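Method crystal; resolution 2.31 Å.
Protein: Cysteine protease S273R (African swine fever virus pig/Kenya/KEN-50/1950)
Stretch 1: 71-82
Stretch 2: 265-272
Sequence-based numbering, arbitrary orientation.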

ATOM      1  N   GLU B  71      -8.204  21.536 -11.843  1.00 47.95           N
ATOM      2  CA  GLU B  71      -7.303  21.774 -10.721  1.00 44.32           C
ATOM      3  C   GLU B  71      -7.988  21.461  -9.397  1.00 33.95           C
ATOM      4  O   GLU B  71      -7.366  20.907  -8.482  1.00 49.19           O
ATOM      5  CB  GLU B  71      -6.813  23.224 -10.743  1.00 50.06           C
ATOM      6  CG  GLU B  71      -5.538  23.473  -9.956  1.00 61.29           C
ATOM      7  CD  GLU B  71      -4.288  23.256 -10.788  1.00 72.70           C
ATOM      8  OE1 GLU B  71      -4.406  22.734 -11.916  1.00 64.84           O
ATOM      9  OE2 GLU B  71      -3.190  23.617 -10.318  1.00 75.35           O
ATOM     10  N   LEU B  72      -9.274  21.801  -9.282  1.00 41.85           N
ATOM     11  CA  LEU B  72     -10.017  21.521  -8.059  1.00 34.11           C
ATOM     12  C   LEU B  72     -10.278  20.031  -7.879  1.00 39.15           C
ATOM     13  O   LEU B  72     -10.293  19.540  -6.745  1.00 51.91           O
ATOM     14  CB  LEU B  72     -11.339  22.289  -8.064  1.00 30.77           C
ATOM     15  CG  LEU B  72     -11.286  23.793  -7.794  1.00 38.08           C
ATOM     16  CD1 LEU B  72     -12.605  24.440  -8.174  1.00 39.02           C
ATOM     17  CD2 LEU B  72     -10.967  24.055  -6.330  1.00 24.45           C
ATOM     18  N   GLU B  73     -10.482  19.296  -8.975  1.00 44.17           N
ATOM     19  CA  GLU B  73     -10.825  17.882  -8.862  1.00 53.73           C
ATOM     20  C   GLU B  73      -9.598  16.996  -8.683  1.00 40.90           C
ATOM     21  O   GLU B  73      -9.714  15.901  -8.122  1.00 54.87           O
ATOM     22  CB  GLU B  73     -11.609  17.422 -10.092  1.00 67.79           C
ATOM     23  CG  GLU B  73     -12.932  18.136 -10.303  1.00 87.18           C
ATOM     24  CD  GLU B  73     -13.811  17.440 -11.327  1.00104.60           C
ATOM     25  OE1 GLU B  73     -14.756  16.733 -10.917  1.00110.81           O
ATOM     26  OE2 GLU B  73     -13.549  17.591 -12.538  1.00110.05           O
ATOM     27  N   THR B  74      -8.426  17.438  -9.145  1.00 36.12           N
ATOM     28  CA  THR B  74      -7.245  16.586  -9.159  1.00 41.01           C
ATOM     29  C   THR B  74      -6.183  16.964  -8.137  1.00 38.89           C
ATOM     30  O   THR B  74      -5.399  16.095  -7.745  1.00 39.40           O
ATOM     31  CB  THR B  74      -6.600  16.590 -10.553  1.00 31.59           C
ATOM     32  OG1 THR B  74      -6.206  17.924 -10.897  1.00 39.34           O
ATOM     33  CG2 THR B  74      -7.578  16.070 -11.596  1.00 36.13           C
ATOM     34  N   ARG B  75      -6.132  18.221  -7.697  1.00 36.00           N
ATOM     35  CA  ARG B  75      -5.086  18.668  -6.790  1.00 37.14           C
ATOM     36  C   ARG B  75      -5.609  19.218  -5.470  1.00 36.56           C
ATOM     37  O   ARG B  75      -4.804  19.642  -4.634  1.00 39.43           O
ATOM     38  CB  ARG B  75      -4.210  19.728  -7.471  1.00 32.71           C
ATOM     39  CG  ARG B  75      -3.479  19.222  -8.704  1.00 41.65           C
ATOM     40  CD  ARG B  75      -2.480  20.247  -9.213  1.00 37.21           C
ATOM     41  NE  ARG B  75      -1.429  20.518  -8.236  1.00 56.39           N
ATOM     42  CZ  ARG B  75      -0.255  19.895  -8.209  1.00 51.81           C
ATOM     43  NH1 ARG B  75       0.024  18.961  -9.108  1.00 48.08           N
ATOM     44  NH2 ARG B  75       0.642  20.208  -7.283  1.00 57.95           N
ATOM     45  N   PHE B  76      -6.921  19.225  -5.256  1.00 32.33           N
ATOM     46  CA  PHE B  76      -7.505  19.673  -4.003  1.00 29.73           C
ATOM     47  C   PHE B  76      -8.393  18.579  -3.427  1.00 37.27           C
ATOM     48  O   PHE B  76      -8.824  17.662  -4.131  1.00 32.91           O
ATOM     49  CB  PHE B  76      -8.328  20.955  -4.189  1.00 21.80           C
ATOM     50  CG  PHE B  76      -7.498  22.184  -4.423  1.00 32.69           C
ATOM     51  CD1 PHE B  76      -7.051  22.502  -5.695  1.00 22.45           C
ATOM     52  CD2 PHE B  76      -7.176  23.028  -3.373  1.00 23.31           C
ATOM     53  CE1 PHE B  76      -6.291  23.635  -5.915  1.00 29.17           C
ATOM     54  CE2 PHE B  76      -6.417  24.163  -3.586  1.00 33.22           C
ATOM     55  CZ  PHE B  76      -5.974  24.467  -4.860  1.00 30.35           C
ATOM     56  N   LYS B  77      -8.658  18.684  -2.128  1.00 30.93           N
ATOM     57  CA  LYS B  77      -9.608  17.785  -1.498  1.00 25.56           C
ATOM     58  C   LYS B  77     -11.030  18.153  -1.917  1.00 31.75           C
ATOM     59  O   LYS B  77     -11.287  19.214  -2.493  1.00 34.90           O
ATOM     60  CB  LYS B  77      -9.459  17.825   0.022  1.00 27.45           C
ATOM     61  CG  LYS B  77      -8.162  17.214   0.530  1.00 28.55           C
ATOM     62  CD  LYS B  77      -8.037  17.334   2.040  1.00 24.25           C
ATOM     63  CE  LYS B  77      -6.801  16.605   2.549  1.00 30.92           C
ATOM     64  NZ  LYS B  77      -6.571  16.837   4.004  1.00 25.17           N
ATOM     65  N   ALA B  78     -11.963  17.251  -1.627  1.00 28.82           N
ATOM     66  CA  ALA B  78     -13.343  17.455  -2.031  1.00 29.94           C
ATOM     67  C   ALA B  78     -13.956  18.636  -1.278  1.00 35.86           C
ATOM     68  O   ALA B  78     -13.585  18.915  -0.136  1.00 31.97           O
ATOM     69  CB  ALA B  78     -14.165  16.195  -1.776  1.00 25.76           C
ATOM     70  N   PRO B  79     -14.888  19.352  -1.902  1.00 41.88           N
ATOM     71  CA  PRO B  79     -15.587  20.423  -1.186  1.00 30.04           C
ATOM     72  C   PRO B  79     -16.591  19.854  -0.199  1.00 31.49           C
ATOM     73  O   PRO B  79     -17.192  18.801  -0.425  1.00 32.19           O
ATOM     74  CB  PRO B  79     -16.285  21.199  -2.307  1.00 26.78           C
ATOM     75  CG  PRO B  79     -16.516  20.171  -3.365  1.00 28.43           C
ATOM     76  CD  PRO B  79     -15.325  19.248  -3.306  1.00 29.99           C
ATOM     77  N   GLY B  80     -16.768  20.565   0.911  1.00 27.08           N
ATOM     78  CA  GLY B  80     -17.684  20.136   1.940  1.00 28.34           C
ATOM     79  C   GLY B  80     -17.626  20.992   3.189  1.00 44.09           C
ATOM     80  O   GLY B  80     -16.807  21.909   3.310  1.00 46.02           O
ATOM     81  N   PRO B  81     -18.508  20.702   4.151  1.00 36.21           N
ATOM     82  CA  PRO B  81     -18.527  21.472   5.402  1.00 25.94           C
ATOM     83  C   PRO B  81     -17.255  21.286   6.216  1.00 33.79           C
ATOM     84  O   PRO B  81     -17.204  20.453   7.126  1.00 29.92           O
ATOM     85  CB  PRO B  81     -19.754  20.916   6.136  1.00 23.37           C
ATOM     86  CG  PRO B  81     -19.950  19.548   5.567  1.00 25.05           C
ATOM     87  CD  PRO B  81     -19.524  19.635   4.134  1.00 30.16           C
ATOM     88  N   ARG B  82     -16.222  22.066   5.893  1.00 19.84           N
ATOM     89  CA  ARG B  82     -14.934  21.917   6.559  1.00 22.59           C
ATOM     90  C   ARG B  82     -14.912  22.602   7.920  1.00 36.17           C
ATOM     91  O   ARG B  82     -14.361  22.057   8.881  1.00 29.52           O
ATOM     92  CB  ARG B  82     -13.821  22.468   5.667  1.00 22.18           C
ATOM     93  CG  ARG B  82     -12.453  22.512   6.326  1.00 17.21           C
ATOM     94  CD  ARG B  82     -11.491  23.381   5.533  1.00 27.34           C
ATOM     95  NE  ARG B  82     -10.258  23.641   6.270  1.00 34.20           N
ATOM     96  CZ  ARG B  82      -9.125  22.971   6.091  1.00 29.25           C
ATOM     97  NH1 ARG B  82      -9.060  21.997   5.192  1.00 32.22           N
ATOM     98  NH2 ARG B  82      -8.052  23.276   6.809  1.00 26.60           N
TER
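Stretch 2, residues 265-272: FRTHLFRI

Four long basic side chains do most of the polar work between these two segments of the S273R protease, and each of them bonds a backbone carbonyl across the contact. The example illustrates a general principle: where two irregular segments meet, side chains with several N-H groups can bond peptide oxygens of the neighbouring segment where regular backbone pairing is sparse. Stretch 2 enters as a weakly bonded, kinked helix through about Leu269, then extends through Phe270 and Arg271. There it crosses stretch 1 steeply, Ala78 CA lying 5.2 Å from Phe270 CA, and the pairs of nearest residues descend along stretch 2 as stretch 1 advances. The pairing is loose; its clearest bond runs from Arg271 N to Ala78 O (3.1 Å), while a water bridges Ala78 N (3.1 Å) and Leu269 O (2.6 Å).

Two of the basic residues come from each side. Lys77, with chi2 to chi4 all t, reaches back along stretch 2 to place NZ 2.7 Å from His268 O. Arg82 gives NH1 to Phe270 O at 2.8 Å, its guanidinium lying between Thr267 C over one face and Ile272 CG1 over the other. In return, Arg266 NH1 bonds Pro81 O at 3.1 Å. Arg271 has more of its surface covered by the other stretch: Leu72 CD2 covers one face of its guanidinium and Pro79 CG the other, and NH1 makes a short but weak, bent bond to Lys77 O (2.7 Å). The burial has a price, for Arg271 NE finds no partner.

The apolar part of the contact centres on the Phe270 ring. Gly80 CA sits over its face, 3.8 Å from the centroid, and Pro81 CD over the same face at 4.3 Å. The close approach depends on glycine: an ideal CB at position 80 would fall 2.4 Å from Phe270 CD1.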

ATOM      1  N   PHE B 265     -11.601  16.655  12.452  1.00 32.37           N
ATOM      2  CA  PHE B 265     -11.351  15.808  11.293  1.00 19.64           C
ATOM      3  C   PHE B 265     -11.985  16.366  10.026  1.00 23.32           C
ATOM      4  O   PHE B 265     -11.580  15.980   8.924  1.00 27.82           O
ATOM      5  CB  PHE B 265     -11.860  14.390  11.562  1.00 19.39           C
ATOM      6  CG  PHE B 265     -11.535  13.410  10.472  1.00 22.01           C
ATOM      7  CD1 PHE B 265     -10.218  13.140  10.137  1.00 21.66           C
ATOM      8  CD2 PHE B 265     -12.543  12.751   9.787  1.00 22.79           C
ATOM      9  CE1 PHE B 265      -9.913  12.239   9.135  1.00 21.10           C
ATOM     10  CE2 PHE B 265     -12.243  11.847   8.785  1.00 17.04           C
ATOM     11  CZ  PHE B 265     -10.926  11.592   8.460  1.00 21.17           C
ATOM     12  N   ARG B 266     -12.966  17.265  10.158  1.00 21.28           N
ATOM     13  CA  ARG B 266     -13.526  17.928   8.985  1.00 20.77           C
ATOM     14  C   ARG B 266     -12.467  18.726   8.237  1.00 21.99           C
ATOM     15  O   ARG B 266     -12.518  18.824   7.006  1.00 32.65           O
ATOM     16  CB  ARG B 266     -14.682  18.841   9.397  1.00 25.45           C
ATOM     17  CG  ARG B 266     -15.915  18.113   9.906  1.00 33.93           C
ATOM     18  CD  ARG B 266     -16.955  19.102  10.412  1.00 36.36           C
ATOM     19  NE  ARG B 266     -18.207  18.450  10.787  1.00 22.90           N
ATOM     20  CZ  ARG B 266     -19.271  18.362   9.994  1.00 25.19           C
ATOM     21  NH1 ARG B 266     -19.237  18.888   8.777  1.00 19.51           N
ATOM     22  NH2 ARG B 266     -20.369  17.753  10.419  1.00 21.47           N
ATOM     23  N   THR B 267     -11.502  19.302   8.960  1.00 28.52           N
ATOM     24  CA  THR B 267     -10.416  20.028   8.316  1.00 24.07           C
ATOM     25  C   THR B 267      -9.457  19.097   7.585  1.00 38.83           C
ATOM     26  O   THR B 267      -8.705  19.556   6.719  1.00 38.75           O
ATOM     27  CB  THR B 267      -9.650  20.864   9.345  1.00 26.85           C
ATOM     28  OG1 THR B 267      -8.929  19.997  10.229  1.00 33.48           O
ATOM     29  CG2 THR B 267     -10.612  21.720  10.157  1.00 21.45           C
ATOM     30  N   HIS B 268      -9.462  17.807   7.919  1.00 27.31           N
ATOM     31  CA  HIS B 268      -8.683  16.820   7.183  1.00 19.10           C
ATOM     32  C   HIS B 268      -9.406  16.299   5.949  1.00 19.81           C
ATOM     33  O   HIS B 268      -8.763  15.702   5.077  1.00 15.90           O
ATOM     34  CB  HIS B 268      -8.330  15.632   8.085  1.00 30.89           C
ATOM     35  CG  HIS B 268      -7.381  15.969   9.193  1.00 39.57           C
ATOM     36  ND1 HIS B 268      -6.329  15.149   9.543  1.00 33.73           N
ATOM     37  CD2 HIS B 268      -7.329  17.028  10.035  1.00 36.60           C
ATOM     38  CE1 HIS B 268      -5.667  15.692  10.549  1.00 31.72           C
ATOM     39  NE2 HIS B 268      -6.253  16.832  10.866  1.00 39.19           N
ATOM     40  N   LEU B 269     -10.718  16.512   5.854  1.00 19.58           N
ATOM     41  CA  LEU B 269     -11.523  15.929   4.787  1.00 19.18           C
ATOM     42  C   LEU B 269     -11.717  16.881   3.612  1.00 31.64           C
ATOM     43  O   LEU B 269     -11.523  16.491   2.456  1.00 24.66           O
ATOM     44  CB  LEU B 269     -12.889  15.504   5.336  1.00 19.35           C
ATOM     45  CG  LEU B 269     -12.943  14.272   6.240  1.00 18.84           C
ATOM     46  CD1 LEU B 269     -14.319  14.127   6.873  1.00 23.72           C
ATOM     47  CD2 LEU B 269     -12.585  13.029   5.448  1.00 17.13           C
ATOM     48  N   PHE B 270     -12.101  18.123   3.887  1.00 19.42           N
ATOM     49  CA  PHE B 270     -12.579  19.027   2.856  1.00 24.21           C
ATOM     50  C   PHE B 270     -11.639  20.209   2.681  1.00 34.58           C
ATOM     51  O   PHE B 270     -10.847  20.547   3.567  1.00 34.57           O
ATOM     52  CB  PHE B 270     -13.988  19.533   3.182  1.00 19.76           C
ATOM     53  CG  PHE B 270     -14.952  18.441   3.540  1.00 24.44           C
ATOM     54  CD1 PHE B 270     -15.330  17.498   2.598  1.00 26.86           C
ATOM     55  CD2 PHE B 270     -15.481  18.356   4.817  1.00 24.47           C
ATOM     56  CE1 PHE B 270     -16.217  16.489   2.924  1.00 31.46           C
ATOM     57  CE2 PHE B 270     -16.369  17.351   5.149  1.00 27.97           C
ATOM     58  CZ  PHE B 270     -16.738  16.416   4.200  1.00 28.93           C
ATOM     59  N   ARG B 271     -11.742  20.834   1.512  1.00 34.61           N
ATOM     60  CA  ARG B 271     -11.013  22.050   1.200  1.00 32.87           C
ATOM     61  C   ARG B 271     -11.808  23.269   1.655  1.00 28.40           C
ATOM     62  O   ARG B 271     -12.978  23.182   2.030  1.00 27.05           O
ATOM     63  CB  ARG B 271     -10.719  22.131  -0.300  1.00 33.68           C
ATOM     64  CG  ARG B 271     -11.960  22.174  -1.183  1.00 39.51           C
ATOM     65  CD  ARG B 271     -11.615  22.607  -2.602  1.00 37.30           C
ATOM     66  NE  ARG B 271     -12.794  22.669  -3.461  1.00 42.15           N
ATOM     67  CZ  ARG B 271     -13.108  21.751  -4.369  1.00 48.62           C
ATOM     68  NH1 ARG B 271     -12.326  20.694  -4.546  1.00 28.17           N
ATOM     69  NH2 ARG B 271     -14.202  21.891  -5.106  1.00 34.50           N
ATOM     70  N   ILE B 272     -11.149  24.426   1.619  1.00 29.61           N
ATOM     71  CA  ILE B 272     -11.764  25.686   2.028  1.00 34.66           C
ATOM     72  C   ILE B 272     -12.518  26.235   0.819  1.00 51.36           C
ATOM     73  O   ILE B 272     -11.933  26.868  -0.059  1.00 73.35           O
ATOM     74  CB  ILE B 272     -10.725  26.682   2.550  1.00 39.81           C
ATOM     75  CG1 ILE B 272      -9.856  26.020   3.620  1.00 37.16           C
ATOM     76  CG2 ILE B 272     -11.409  27.914   3.116  1.00 31.66           C
ATOM     77  CD1 ILE B 272      -8.614  26.803   3.970  1.00 45.25           C
TER
HETATM   78  O   HOH W   1     -12.030  14.953   0.403  1.00 26.43           O